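Local atomic coordinates of NANS (YJHS), A 9-O-acetyl N-acetylneuraminic acid esterase (Escherichia coli O157:H7 EDL933, PDB entry 3PT5), a protein that probably removes the 9-O-acetyl group from 9-O-acetyl-N-acetylneuraminate, as an SGNH-type esterase that lets Escherichia coli grow on this host sialic acid. Residues G142-A150 with P162-R170. Residues are numbered along the deposited sequence; the frame is centred on the assembly and turned at random.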
# COMPACT_ATOMS: atom_id res chain seq x y z
N GLY A 142 12.41 7.53 13.95
CA GLY A 142 11.20 8.17 14.45
C GLY A 142 10.79 7.60 15.80
O GLY A 142 11.59 6.99 16.49
N THR A 143 9.54 7.80 16.17
CA THR A 143 9.02 7.30 17.45
C THR A 143 7.67 6.64 17.21
O THR A 143 7.08 6.79 16.13
CB THR A 143 8.89 8.44 18.50
OG1 THR A 143 8.09 9.51 17.96
CG2 THR A 143 10.26 8.99 18.84
N TYR A 144 7.19 5.91 18.21
CA TYR A 144 5.86 5.32 18.16
C TYR A 144 5.02 5.87 19.30
O TYR A 144 5.47 5.86 20.44
CB TYR A 144 5.92 3.79 18.23
CG TYR A 144 4.54 3.17 18.06
CD1 TYR A 144 3.94 3.12 16.80
CD2 TYR A 144 3.83 2.68 19.15
CE1 TYR A 144 2.66 2.59 16.63
CE2 TYR A 144 2.55 2.13 18.99
CZ TYR A 144 1.98 2.10 17.73
OH TYR A 144 0.72 1.56 17.57
N SER A 145 3.81 6.33 18.98
CA SER A 145 2.84 6.86 19.96
C SER A 145 1.68 5.88 20.06
O SER A 145 1.12 5.48 19.04
CB SER A 145 2.35 8.24 19.51
OG SER A 145 1.00 8.50 19.90
N GLU A 146 1.31 5.49 21.28
CA GLU A 146 0.22 4.53 21.48
C GLU A 146 -1.10 5.03 20.93
O GLU A 146 -1.89 4.26 20.36
CB GLU A 146 0.06 4.21 22.97
CG GLU A 146 1.28 3.53 23.58
CD GLU A 146 1.64 2.23 22.90
OE1 GLU A 146 0.73 1.40 22.64
OE2 GLU A 146 2.85 2.03 22.62
N ARG A 147 -1.34 6.32 21.10
CA ARG A 147 -2.59 6.92 20.76
C ARG A 147 -2.66 7.26 19.27
O ARG A 147 -3.76 7.39 18.72
CB ARG A 147 -2.82 8.16 21.61
CG ARG A 147 -4.26 8.64 21.63
CD ARG A 147 -4.51 9.79 22.61
NE ARG A 147 -4.49 9.36 24.01
CZ ARG A 147 -5.50 8.75 24.63
NH1 ARG A 147 -6.62 8.45 23.98
NH2 ARG A 147 -5.38 8.42 25.91
N HIS A 148 -1.50 7.44 18.63
CA HIS A 148 -1.48 7.98 17.26
C HIS A 148 -0.59 7.25 16.23
O HIS A 148 -0.56 7.65 15.06
CB HIS A 148 -1.11 9.47 17.27
CG HIS A 148 -2.05 10.32 18.05
ND1 HIS A 148 -3.28 10.71 17.57
CD2 HIS A 148 -1.94 10.87 19.29
CE1 HIS A 148 -3.88 11.46 18.47
NE2 HIS A 148 -3.09 11.56 19.53
N GLY A 149 0.14 6.23 16.65
CA GLY A 149 0.92 5.40 15.72
C GLY A 149 2.27 5.98 15.41
O GLY A 149 2.74 6.88 16.13
N ALA A 150 2.92 5.47 14.36
CA ALA A 150 4.29 5.91 14.01
C ALA A 150 4.36 7.41 13.69
O ALA A 150 3.44 7.95 13.09
CB ALA A 150 4.82 5.10 12.83
N PRO A 162 9.57 1.85 15.10
CA PRO A 162 8.23 2.41 15.06
C PRO A 162 7.37 1.94 13.91
O PRO A 162 6.18 1.70 14.11
CB PRO A 162 8.48 3.91 14.97
CG PRO A 162 9.71 4.06 15.84
CD PRO A 162 10.55 2.83 15.62
N LEU A 163 7.93 1.83 12.71
CA LEU A 163 7.16 1.33 11.57
C LEU A 163 6.71 -0.10 11.77
O LEU A 163 5.57 -0.44 11.43
CB LEU A 163 7.92 1.48 10.25
CG LEU A 163 8.07 2.89 9.68
CD1 LEU A 163 8.84 2.81 8.38
CD2 LEU A 163 6.71 3.58 9.45
N TYR A 164 7.57 -0.95 12.34
CA TYR A 164 7.19 -2.32 12.64
C TYR A 164 6.06 -2.37 13.68
O TYR A 164 5.10 -3.11 13.53
CB TYR A 164 8.38 -3.17 13.10
CG TYR A 164 7.94 -4.53 13.57
CD1 TYR A 164 7.75 -5.57 12.65
CD2 TYR A 164 7.64 -4.78 14.92
CE1 TYR A 164 7.32 -6.83 13.05
CE2 TYR A 164 7.20 -6.04 15.34
CZ TYR A 164 7.04 -7.06 14.40
OH TYR A 164 6.59 -8.31 14.77
N GLN A 165 6.19 -1.56 14.72
CA GLN A 165 5.21 -1.48 15.81
C GLN A 165 3.85 -1.07 15.30
O GLN A 165 2.84 -1.57 15.76
CB GLN A 165 5.66 -0.46 16.84
CG GLN A 165 6.83 -0.91 17.66
CD GLN A 165 7.24 0.16 18.65
OE1 GLN A 165 6.46 0.52 19.55
NE2 GLN A 165 8.45 0.70 18.48
N ASP A 166 3.86 -0.16 14.33
CA ASP A 166 2.66 0.39 13.70
C ASP A 166 2.00 -0.71 12.86
O ASP A 166 0.79 -0.90 12.93
CB ASP A 166 3.09 1.61 12.87
CG ASP A 166 1.92 2.43 12.34
OD1 ASP A 166 1.41 2.08 11.25
OD2 ASP A 166 1.53 3.46 12.96
N LEU A 167 2.82 -1.43 12.10
CA LEU A 167 2.36 -2.56 11.30
C LEU A 167 1.68 -3.64 12.15
O LEU A 167 0.57 -4.08 11.83
CB LEU A 167 3.55 -3.15 10.54
CG LEU A 167 3.35 -4.42 9.73
CD1 LEU A 167 2.46 -4.15 8.54
CD2 LEU A 167 4.70 -4.94 9.29
N VAL A 168 2.35 -4.06 13.22
CA VAL A 168 1.83 -5.11 14.12
C VAL A 168 0.62 -4.61 14.92
O VAL A 168 -0.42 -5.26 14.97
CB VAL A 168 2.96 -5.68 15.03
CG1 VAL A 168 2.39 -6.42 16.26
CG2 VAL A 168 3.81 -6.61 14.23
N SER A 169 0.76 -3.41 15.50
CA SER A 169 -0.27 -2.84 16.35
C SER A 169 -1.57 -2.57 15.60
O SER A 169 -2.66 -2.89 16.12
CB SER A 169 0.27 -1.60 17.06
OG SER A 169 -0.65 -0.52 16.96
N ARG A 170 -1.47 -2.04 14.38
CA ARG A 170 -2.66 -1.78 13.57
C ARG A 170 -3.31 -3.06 13.03
O ARG A 170 -4.52 -3.14 12.96
CB ARG A 170 -2.34 -0.82 12.42
CG ARG A 170 -2.28 0.58 12.89
CD ARG A 170 -1.61 1.48 11.93
NE ARG A 170 -2.32 1.82 10.70
CZ ARG A 170 -3.36 2.64 10.60
NH1 ARG A 170 -4.00 3.11 11.68
NH2 ARG A 170 -3.80 2.95 9.40
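Tyr-144 lies along the first turns of helix 162-176, spanning two turns from Pro-162 to Ser-169. With CG anti to the backbone N (chi1 -175°), its ring runs along the helix, and a long, flat residue with a polar end suits that course. Its CB packs on Pro-162 CB at 4.1 Å. Gln-165 CB sits over one ring face, a CH-pi contact 4.1 Å from the centroid. The hydroxyl OH shares a 2.6 Å hydrogen bond with Ser-169 OG. Proline, needing no N-H partner in the first turn, offers a compact ring whose CB reaches Thr-143 O at 3.4 Å.

Packing is close around Ala-150, whose small CB fits among Pro-162, Leu-163 CD2 and Asp-166. Its N-H points almost straight at Asp-166 OD2, 2.8 Å from N, meeting the carboxylate on the anti side, 29° out of its plane. The same oxygen makes a salt bridge with Arg-57, so two partners grip this oxygen of the buried carboxylate. Gly-149 CA passes 3.4 Å from Asp-166 OD2; glycine, with no side chain, lets the carboxylate come this close.

The solvent side is looser. The Gln-165 amide crosses the tyrosine at 46° between planes, and its NE2 bonds to Asp-160 O; beyond it the exposed turn Glu-146 to His-148 carries the hairpin into solvent, with His-148 and Gly-149 both facing Ser-145 in a classic beta bulge.

The small hairpin thus lies on one flank of helix 162-176, while Leu-167 packs on strand 20-28 of the central sheet, Asp-166 touches strand 122-130, and Tyr-164 and Val-168 meet helix 203-218.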